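Local coordinates for protein adenylation domain (Streptomyces sp., PDB 5N9X) that is an adenylation domain of the ANL superfamily, a two-part AMP-binding fold that holds adenosine-5'-triphosphate and threonine, at residues His50-Gly55 with Gly78-Ala83; Trp454-Ala459 with Arg523-Arg528. All blocks are in the same frame, centred on the assembly; numbering follows the deposited sequence.

Contact 1. Residues His50-Gly55 with Gly78-Ala83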
ATOM      1  N   HIS A  50       6.105  -2.815  25.247  1.00 14.67           N
ATOM      2  CA  HIS A  50       7.049  -1.743  25.514  1.00 13.80           C
ATOM      3  C   HIS A  50       8.322  -2.250  26.187  1.00 20.75           C
ATOM      4  O   HIS A  50       9.431  -1.874  25.798  1.00 19.81           O
ATOM      5  CB  HIS A  50       6.419  -0.654  26.370  1.00 16.11           C
ATOM      6  CG  HIS A  50       7.289   0.552  26.516  1.00 22.51           C
ATOM      7  ND1 HIS A  50       8.015   0.817  27.660  1.00 24.04           N
ATOM      8  CD2 HIS A  50       7.576   1.552  25.647  1.00 18.08           C
ATOM      9  CE1 HIS A  50       8.695   1.939  27.494  1.00 23.79           C
ATOM     10  NE2 HIS A  50       8.447   2.404  26.282  1.00 22.92           N
ATOM     11  N   SER A  51       8.162  -3.108  27.193  1.00 19.18           N
ATOM     12  CA  SER A  51       9.305  -3.736  27.840  1.00 19.82           C
ATOM     13  C   SER A  51      10.208  -4.513  26.887  1.00 16.17           C
ATOM     14  O   SER A  51      11.428  -4.370  26.911  1.00 16.86           O
ATOM     15  CB  SER A  51       8.835  -4.682  28.942  1.00 15.24           C
ATOM     16  OG  SER A  51       8.813  -4.002  30.168  1.00 31.77           O
ATOM     17  N   TRP A  52       9.579  -5.361  26.085  1.00 16.36           N
ATOM     18  CA  TRP A  52      10.247  -6.237  25.140  1.00 15.25           C
ATOM     19  C   TRP A  52      11.068  -5.370  24.170  1.00 23.58           C
ATOM     20  O   TRP A  52      12.273  -5.598  23.946  1.00 22.25           O
ATOM     21  CB  TRP A  52       9.165  -7.076  24.441  1.00 16.85           C
ATOM     22  CG  TRP A  52       9.599  -8.144  23.493  1.00 21.86           C
ATOM     23  CD1 TRP A  52      10.882  -8.506  23.175  1.00 22.42           C
ATOM     24  CD2 TRP A  52       8.738  -9.042  22.774  1.00 15.24           C
ATOM     25  NE1 TRP A  52      10.863  -9.550  22.278  1.00 20.42           N
ATOM     26  CE2 TRP A  52       9.560  -9.896  22.019  1.00 15.52           C
ATOM     27  CE3 TRP A  52       7.349  -9.191  22.688  1.00 18.26           C
ATOM     28  CZ2 TRP A  52       9.035 -10.906  21.191  1.00 18.10           C
ATOM     29  CZ3 TRP A  52       6.827 -10.181  21.852  1.00 14.13           C
ATOM     30  CH2 TRP A  52       7.665 -11.022  21.121  1.00 22.35           C
ATOM     31  N   ALA A  53      10.419  -4.325  23.657  1.00 19.24           N
ATOM     32  CA  ALA A  53      11.020  -3.436  22.674  1.00 21.99           C
ATOM     33  C   ALA A  53      12.217  -2.651  23.209  1.00 15.49           C
ATOM     34  O   ALA A  53      13.236  -2.548  22.535  1.00 23.10           O
ATOM     35  CB  ALA A  53       9.949  -2.472  22.133  1.00 20.37           C
ATOM     36  N   GLU A  54      12.087  -2.075  24.399  1.00 16.81           N
ATOM     37  CA  GLU A  54      13.241  -1.455  25.065  1.00 28.42           C
ATOM     38  C   GLU A  54      14.424  -2.419  25.189  1.00 30.78           C
ATOM     39  O   GLU A  54      15.579  -2.053  24.896  1.00 20.36           O
ATOM     40  CB  GLU A  54      12.863  -0.934  26.460  1.00 19.90           C
ATOM     41  CG  GLU A  54      11.842   0.199  26.456  1.00 23.96           C
ATOM     42  CD  GLU A  54      12.380   1.427  25.726  1.00 33.21           C
ATOM     43  OE1 GLU A  54      13.583   1.740  25.910  1.00 25.20           O
ATOM     44  OE2 GLU A  54      11.602   2.078  24.984  1.00 29.14           O
ATOM     45  N   GLY A  55      14.136  -3.645  25.623  1.00 23.51           N
ATOM     46  CA  GLY A  55      15.164  -4.665  25.684  1.00 23.70           C
ATOM     47  C   GLY A  55      15.794  -4.958  24.330  1.00 29.37           C
ATOM     48  O   GLY A  55      17.016  -5.109  24.229  1.00 38.40           O
ATOM     49  N   GLY A  78       3.639 -11.334  13.200  1.00 21.53           N
ATOM     50  CA  GLY A  78       3.376 -11.852  14.528  1.00 20.74           C
ATOM     51  C   GLY A  78       4.049 -10.999  15.592  1.00 23.90           C
ATOM     52  O   GLY A  78       4.680  -9.975  15.285  1.00 19.64           O
ATOM     53  N   ALA A  79       3.902 -11.428  16.844  1.00 23.94           N
ATOM     54  CA  ALA A  79       4.514 -10.779  17.995  1.00 14.43           C
ATOM     55  C   ALA A  79       5.987 -10.412  17.770  1.00 16.06           C
ATOM     56  O   ALA A  79       6.366  -9.261  17.960  1.00 19.89           O
ATOM     57  CB  ALA A  79       4.370 -11.671  19.210  1.00 15.40           C
ATOM     58  N   ASN A  80       6.811 -11.377  17.369  1.00 18.04           N
ATOM     59  CA  ASN A  80       8.245 -11.135  17.233  1.00 15.72           C
ATOM     60  C   ASN A  80       8.571 -10.099  16.173  1.00 13.41           C
ATOM     61  O   ASN A  80       9.439  -9.267  16.367  1.00 18.55           O
ATOM     62  CB  ASN A  80       9.007 -12.434  16.902  1.00 25.37           C
ATOM     63  CG  ASN A  80       8.779 -13.549  17.923  1.00 21.59           C
ATOM     64  OD1 ASN A  80       8.692 -13.312  19.140  1.00 19.41           O
ATOM     65  ND2 ASN A  80       8.713 -14.776  17.428  1.00 18.86           N
ATOM     66  N   ALA A  81       7.889 -10.158  15.041  1.00 16.22           N
ATOM     67  CA  ALA A  81       8.148  -9.218  13.960  1.00 15.16           C
ATOM     68  C   ALA A  81       7.848  -7.780  14.392  1.00 19.76           C
ATOM     69  O   ALA A  81       8.608  -6.857  14.076  1.00 21.76           O
ATOM     70  CB  ALA A  81       7.331  -9.586  12.726  1.00 12.16           C
ATOM     71  N   ILE A  82       6.749  -7.601  15.119  1.00 15.56           N
ATOM     72  CA  ILE A  82       6.326  -6.293  15.569  1.00 14.29           C
ATOM     73  C   ILE A  82       7.274  -5.752  16.640  1.00 20.56           C
ATOM     74  O   ILE A  82       7.676  -4.564  16.604  1.00 18.69           O
ATOM     75  CB  ILE A  82       4.872  -6.325  16.145  1.00 11.30           C
ATOM     76  CG1 ILE A  82       3.861  -6.713  15.063  1.00 12.07           C
ATOM     77  CG2 ILE A  82       4.532  -4.997  16.769  1.00  9.65           C
ATOM     78  CD1 ILE A  82       3.783  -5.715  13.883  1.00 13.59           C
ATOM     79  N   ALA A  83       7.602  -6.604  17.608  1.00  9.85           N
ATOM     80  CA  ALA A  83       8.474  -6.193  18.694  1.00 13.42           C
ATOM     81  C   ALA A  83       9.876  -5.869  18.148  1.00 15.19           C
ATOM     82  O   ALA A  83      10.503  -4.885  18.557  1.00 14.37           O
ATOM     83  CB  ALA A  83       8.534  -7.286  19.787  1.00 14.77           C
TER
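Gly78, at the N-cap position, opens the helix that Ala79-Ala83 begin to build, and the next turns present one side to the indole of Trp52 on helix 46-62. Ala79 comes first: its methyl lies 3.9 Å from Trp52 CH2, and so short a side chain lets the benzo ring come close to the backbone. Asn80 follows with CG beside its own backbone N (chi1 -56°), which brings OD1 to the rim of the indole, in the ring plane and 3.2 Å from Trp52 CZ2. There the oxygen meets ring C-H groups, the amide plane turned 81° from the indole, while ND2 is hydrogen-bonded to Glu136. One turn on, Ala83 sets its CB over one face, 3.5 Å from the centroid of the six-membered ring in a CH-pi contact; a bare methyl lets the helix settle close on the indole. Ala53 and Ala83 mark the closest backbone approach, CA to CA 5.5 Å. This is helix-helix packing in the alpha/beta N-terminal part, the helices linked through strand 70-74. No hydrogen bond joins them directly; dispersion and CH-pi contacts hold them, while Trp52 NE1, bonded to Val139 O, and the Asn80 amide tie both to helix 136-141.

Contact 2. Residues Trp454-Ala459 with Arg523-Arg528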
ATOM      1  N   TRP A 454      -1.687  -4.415 -22.111  1.00 14.04           N
ATOM      2  CA  TRP A 454      -0.471  -3.644 -22.393  1.00 27.60           C
ATOM      3  C   TRP A 454      -0.016  -3.715 -23.855  1.00 18.31           C
ATOM      4  O   TRP A 454      -0.513  -4.520 -24.635  1.00 17.63           O
ATOM      5  CB  TRP A 454       0.673  -4.093 -21.465  1.00 13.87           C
ATOM      6  CG  TRP A 454       1.278  -5.414 -21.782  1.00 16.75           C
ATOM      7  CD1 TRP A 454       2.503  -5.650 -22.355  1.00 19.33           C
ATOM      8  CD2 TRP A 454       0.706  -6.695 -21.522  1.00 15.53           C
ATOM      9  NE1 TRP A 454       2.722  -7.004 -22.463  1.00 12.92           N
ATOM     10  CE2 TRP A 454       1.636  -7.668 -21.963  1.00 13.39           C
ATOM     11  CE3 TRP A 454      -0.512  -7.119 -20.972  1.00 14.57           C
ATOM     12  CZ2 TRP A 454       1.389  -9.036 -21.860  1.00 16.87           C
ATOM     13  CZ3 TRP A 454      -0.764  -8.472 -20.872  1.00 14.31           C
ATOM     14  CH2 TRP A 454       0.181  -9.421 -21.318  1.00 21.40           C
ATOM     15  N   VAL A 455       0.903  -2.835 -24.223  1.00 15.08           N
ATOM     16  CA  VAL A 455       1.577  -2.954 -25.506  1.00 26.76           C
ATOM     17  C   VAL A 455       2.720  -3.956 -25.358  1.00 19.55           C
ATOM     18  O   VAL A 455       3.560  -3.831 -24.489  1.00 20.92           O
ATOM     19  CB  VAL A 455       2.094  -1.592 -26.019  1.00 23.77           C
ATOM     20  CG1 VAL A 455       2.789  -1.757 -27.381  1.00 18.55           C
ATOM     21  CG2 VAL A 455       0.929  -0.615 -26.150  1.00 12.93           C
ATOM     22  N   HIS A 456       2.721  -4.988 -26.181  1.00 19.79           N
ATOM     23  CA  HIS A 456       3.785  -5.985 -26.093  1.00 27.70           C
ATOM     24  C   HIS A 456       4.700  -5.934 -27.302  1.00 29.31           C
ATOM     25  O   HIS A 456       4.226  -5.921 -28.436  1.00 32.83           O
ATOM     26  CB  HIS A 456       3.187  -7.381 -25.958  1.00 21.54           C
ATOM     27  CG  HIS A 456       4.168  -8.420 -25.537  1.00 23.64           C
ATOM     28  ND1 HIS A 456       4.559  -8.585 -24.224  1.00 18.92           N
ATOM     29  CD2 HIS A 456       4.809  -9.374 -26.247  1.00 26.27           C
ATOM     30  CE1 HIS A 456       5.407  -9.590 -24.147  1.00 18.40           C
ATOM     31  NE2 HIS A 456       5.576 -10.088 -25.359  1.00 34.99           N
ATOM     32  N   GLU A 457       6.005  -5.918 -27.070  1.00 26.18           N
ATOM     33  CA  GLU A 457       6.935  -5.972 -28.190  1.00 37.58           C
ATOM     34  C   GLU A 457       7.174  -7.423 -28.599  1.00 35.78           C
ATOM     35  O   GLU A 457       7.891  -8.157 -27.929  1.00 29.99           O
ATOM     36  CB  GLU A 457       8.254  -5.280 -27.838  1.00 35.94           C
ATOM     37  CG  GLU A 457       8.838  -4.458 -28.977  1.00 39.80           C
ATOM     38  CD  GLU A 457      10.326  -4.169 -28.797  1.00 55.54           C
ATOM     39  OE1 GLU A 457      11.133  -4.882 -29.439  1.00 56.03           O
ATOM     40  OE2 GLU A 457      10.692  -3.227 -28.049  1.00 47.66           O
ATOM     41  N   PHE A 458       6.539  -7.846 -29.685  1.00 40.99           N
ATOM     42  CA  PHE A 458       6.688  -9.216 -30.167  1.00 34.89           C
ATOM     43  C   PHE A 458       8.061  -9.295 -30.816  1.00 50.66           C
ATOM     44  O   PHE A 458       8.804 -10.269 -30.669  1.00 47.53           O
ATOM     45  CB  PHE A 458       5.571  -9.578 -31.153  1.00 33.72           C
ATOM     46  CG  PHE A 458       4.241  -9.834 -30.498  1.00 30.85           C
ATOM     47  CD1 PHE A 458       3.388  -8.780 -30.203  1.00 27.28           C
ATOM     48  CD2 PHE A 458       3.847 -11.129 -30.170  1.00 34.05           C
ATOM     49  CE1 PHE A 458       2.165  -9.004 -29.589  1.00 26.78           C
ATOM     50  CE2 PHE A 458       2.621 -11.362 -29.558  1.00 35.05           C
ATOM     51  CZ  PHE A 458       1.780 -10.292 -29.267  1.00 26.41           C
ATOM     52  N   ALA A 459       8.369  -8.226 -31.534  1.00 49.57           N
ATOM     53  CA  ALA A 459       9.676  -7.961 -32.094  1.00 49.59           C
ATOM     54  C   ALA A 459       9.791  -6.448 -32.128  1.00 54.51           C
ATOM     55  O   ALA A 459       8.777  -5.759 -32.004  1.00 56.81           O
ATOM     56  CB  ALA A 459       9.816  -8.558 -33.491  1.00 46.24           C
ATOM     57  N   ARG A 523       5.879 -11.204 -19.063  1.00 17.64           N
ATOM     58  CA  ARG A 523       6.845 -12.288 -19.191  1.00 25.14           C
ATOM     59  C   ARG A 523       6.193 -13.667 -19.343  1.00 26.25           C
ATOM     60  O   ARG A 523       6.704 -14.516 -20.079  1.00 21.84           O
ATOM     61  CB  ARG A 523       7.818 -12.284 -18.001  1.00 27.07           C
ATOM     62  CG  ARG A 523       8.805 -11.119 -18.039  1.00 27.84           C
ATOM     63  CD  ARG A 523       9.911 -11.263 -17.019  1.00 32.80           C
ATOM     64  NE  ARG A 523       9.971 -10.108 -16.119  1.00 44.74           N
ATOM     65  CZ  ARG A 523       9.602 -10.136 -14.840  1.00 34.02           C
ATOM     66  NH1 ARG A 523       9.148 -11.259 -14.306  1.00 30.97           N
ATOM     67  NH2 ARG A 523       9.687  -9.041 -14.096  1.00 45.22           N
ATOM     68  N   ALA A 524       5.074 -13.879 -18.656  1.00 17.31           N
ATOM     69  CA  ALA A 524       4.363 -15.143 -18.735  1.00 21.30           C
ATOM     70  C   ALA A 524       3.757 -15.305 -20.128  1.00 18.34           C
ATOM     71  O   ALA A 524       3.743 -16.388 -20.702  1.00 21.71           O
ATOM     72  CB  ALA A 524       3.278 -15.214 -17.660  1.00 15.87           C
ATOM     73  N   PHE A 525       3.235 -14.201 -20.640  1.00 20.38           N
ATOM     74  CA  PHE A 525       2.645 -14.141 -21.955  1.00 18.82           C
ATOM     75  C   PHE A 525       3.695 -14.537 -22.979  1.00 26.81           C
ATOM     76  O   PHE A 525       3.507 -15.472 -23.777  1.00 26.11           O
ATOM     77  CB  PHE A 525       2.112 -12.732 -22.226  1.00 19.38           C
ATOM     78  CG  PHE A 525       1.644 -12.521 -23.629  1.00 27.20           C
ATOM     79  CD1 PHE A 525       2.518 -12.027 -24.607  1.00 30.21           C
ATOM     80  CD2 PHE A 525       0.333 -12.810 -23.983  1.00 22.77           C
ATOM     81  CE1 PHE A 525       2.094 -11.833 -25.915  1.00 22.11           C
ATOM     82  CE2 PHE A 525      -0.098 -12.615 -25.288  1.00 35.70           C
ATOM     83  CZ  PHE A 525       0.791 -12.119 -26.258  1.00 29.51           C
ATOM     84  N   ASP A 526       4.810 -13.822 -22.936  1.00 22.64           N
ATOM     85  CA  ASP A 526       5.907 -14.044 -23.859  1.00 31.03           C
ATOM     86  C   ASP A 526       6.365 -15.510 -23.909  1.00 30.92           C
ATOM     87  O   ASP A 526       6.642 -16.045 -24.977  1.00 28.90           O
ATOM     88  CB  ASP A 526       7.071 -13.127 -23.483  1.00 30.16           C
ATOM     89  CG  ASP A 526       7.964 -12.821 -24.654  1.00 32.21           C
ATOM     90  OD1 ASP A 526       8.832 -13.660 -24.971  1.00 34.74           O
ATOM     91  OD2 ASP A 526       7.783 -11.748 -25.265  1.00 36.37           O
ATOM     92  N   GLU A 527       6.431 -16.164 -22.754  1.00 31.38           N
ATOM     93  CA  GLU A 527       6.909 -17.545 -22.696  1.00 31.63           C
ATOM     94  C   GLU A 527       5.852 -18.551 -23.163  1.00 34.74           C
ATOM     95  O   GLU A 527       6.190 -19.586 -23.740  1.00 41.59           O
ATOM     96  CB  GLU A 527       7.412 -17.861 -21.273  1.00 33.01           C
ATOM     97  CG  GLU A 527       7.321 -19.325 -20.818  1.00 38.87           C
ATOM     98  CD  GLU A 527       5.903 -19.777 -20.419  1.00 50.61           C
ATOM     99  OE1 GLU A 527       5.090 -18.922 -19.988  1.00 39.93           O
ATOM    100  OE2 GLU A 527       5.605 -20.989 -20.555  1.00 59.45           O
ATOM    101  N   ARG A 528       4.577 -18.248 -22.923  1.00 32.22           N
ATOM    102  CA  ARG A 528       3.496 -19.093 -23.429  1.00 33.18           C
ATOM    103  C   ARG A 528       3.302 -18.965 -24.951  1.00 33.24           C
ATOM    104  O   ARG A 528       2.754 -19.859 -25.592  1.00 29.00           O
ATOM    105  CB  ARG A 528       2.177 -18.787 -22.685  1.00 37.26           C
ATOM    106  CG  ARG A 528       0.903 -19.177 -23.464  1.00 42.43           C
ATOM    107  CD  ARG A 528       0.272 -20.510 -23.045  1.00 56.40           C
ATOM    108  NE  ARG A 528      -0.575 -21.070 -24.108  1.00 59.21           N
ATOM    109  CZ  ARG A 528      -0.115 -21.769 -25.151  1.00 63.62           C
ATOM    110  NH1 ARG A 528       1.187 -22.006 -25.276  1.00 61.96           N
ATOM    111  NH2 ARG A 528      -0.952 -22.240 -26.073  1.00 56.91           N
TER
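Asp526 OD2 is gripped twice: by a hydrogen bond from His456 NE2, 2.8 Å long with an N-H...O angle of 147°, and by a long, weak ion pair with Arg529. It meets the imidazole N-H with the lone pair anti to its other oxygen. At the far side of the ring, His456 ND1 accepts from Trp454 NE1 at 3.0 Å. Both partners lie near the imidazole plane, so the two bonds fix the ring's rotation. Histidine suits this place because it can accept at one nitrogen and donate at the other; the carboxylate at NE2 would probably make ND1 the richer acceptor for the indole N-H.

With CG anti to its backbone N (chi1 172°), Phe525 points from the helix into an aromatic cluster. Its edge meets the face of His456, with CE1 3.7 Å from His456 CD2. In turn the edge of Trp454 is directed at the face of Phe525, the planes 85° apart. Phe458 completes the group, its CZ 3.7 Å from Phe525 CZ; both phenyl rings are apolar and flat enough to pack between the backbones.

This contact joins strand 450-457, at one border of a three-stranded sheet, to the C-terminal helix 518-528. The central strand, 463-470, pairs with Trp454 and His456 through backbone hydrogen bonds and sends Val466 against Phe525, which also touches Leu503 of strand 501-505.

How the contacts relate
The contacts follow one another in series along the chain, contact 1 closing long before contact 2 opens, and they lie on opposite sides of its centre. Their centres are 46 Å apart and their nearest atoms about 27 Å, so neither touches the other and they share no helix or sheet. Contact 1 joins helices 46-62 and 79-90 in the large N-terminal part of the fold, with strand 70-74 of a parallel sheet between them in sequence. Contact 2 lies in the small C-terminal part, where the last helix packs on a three-stranded sheet. Each belongs to one part of this adenylation domain, whose threonine pocket takes Lys515 from the C-terminal part and its other residues from the N-terminal part.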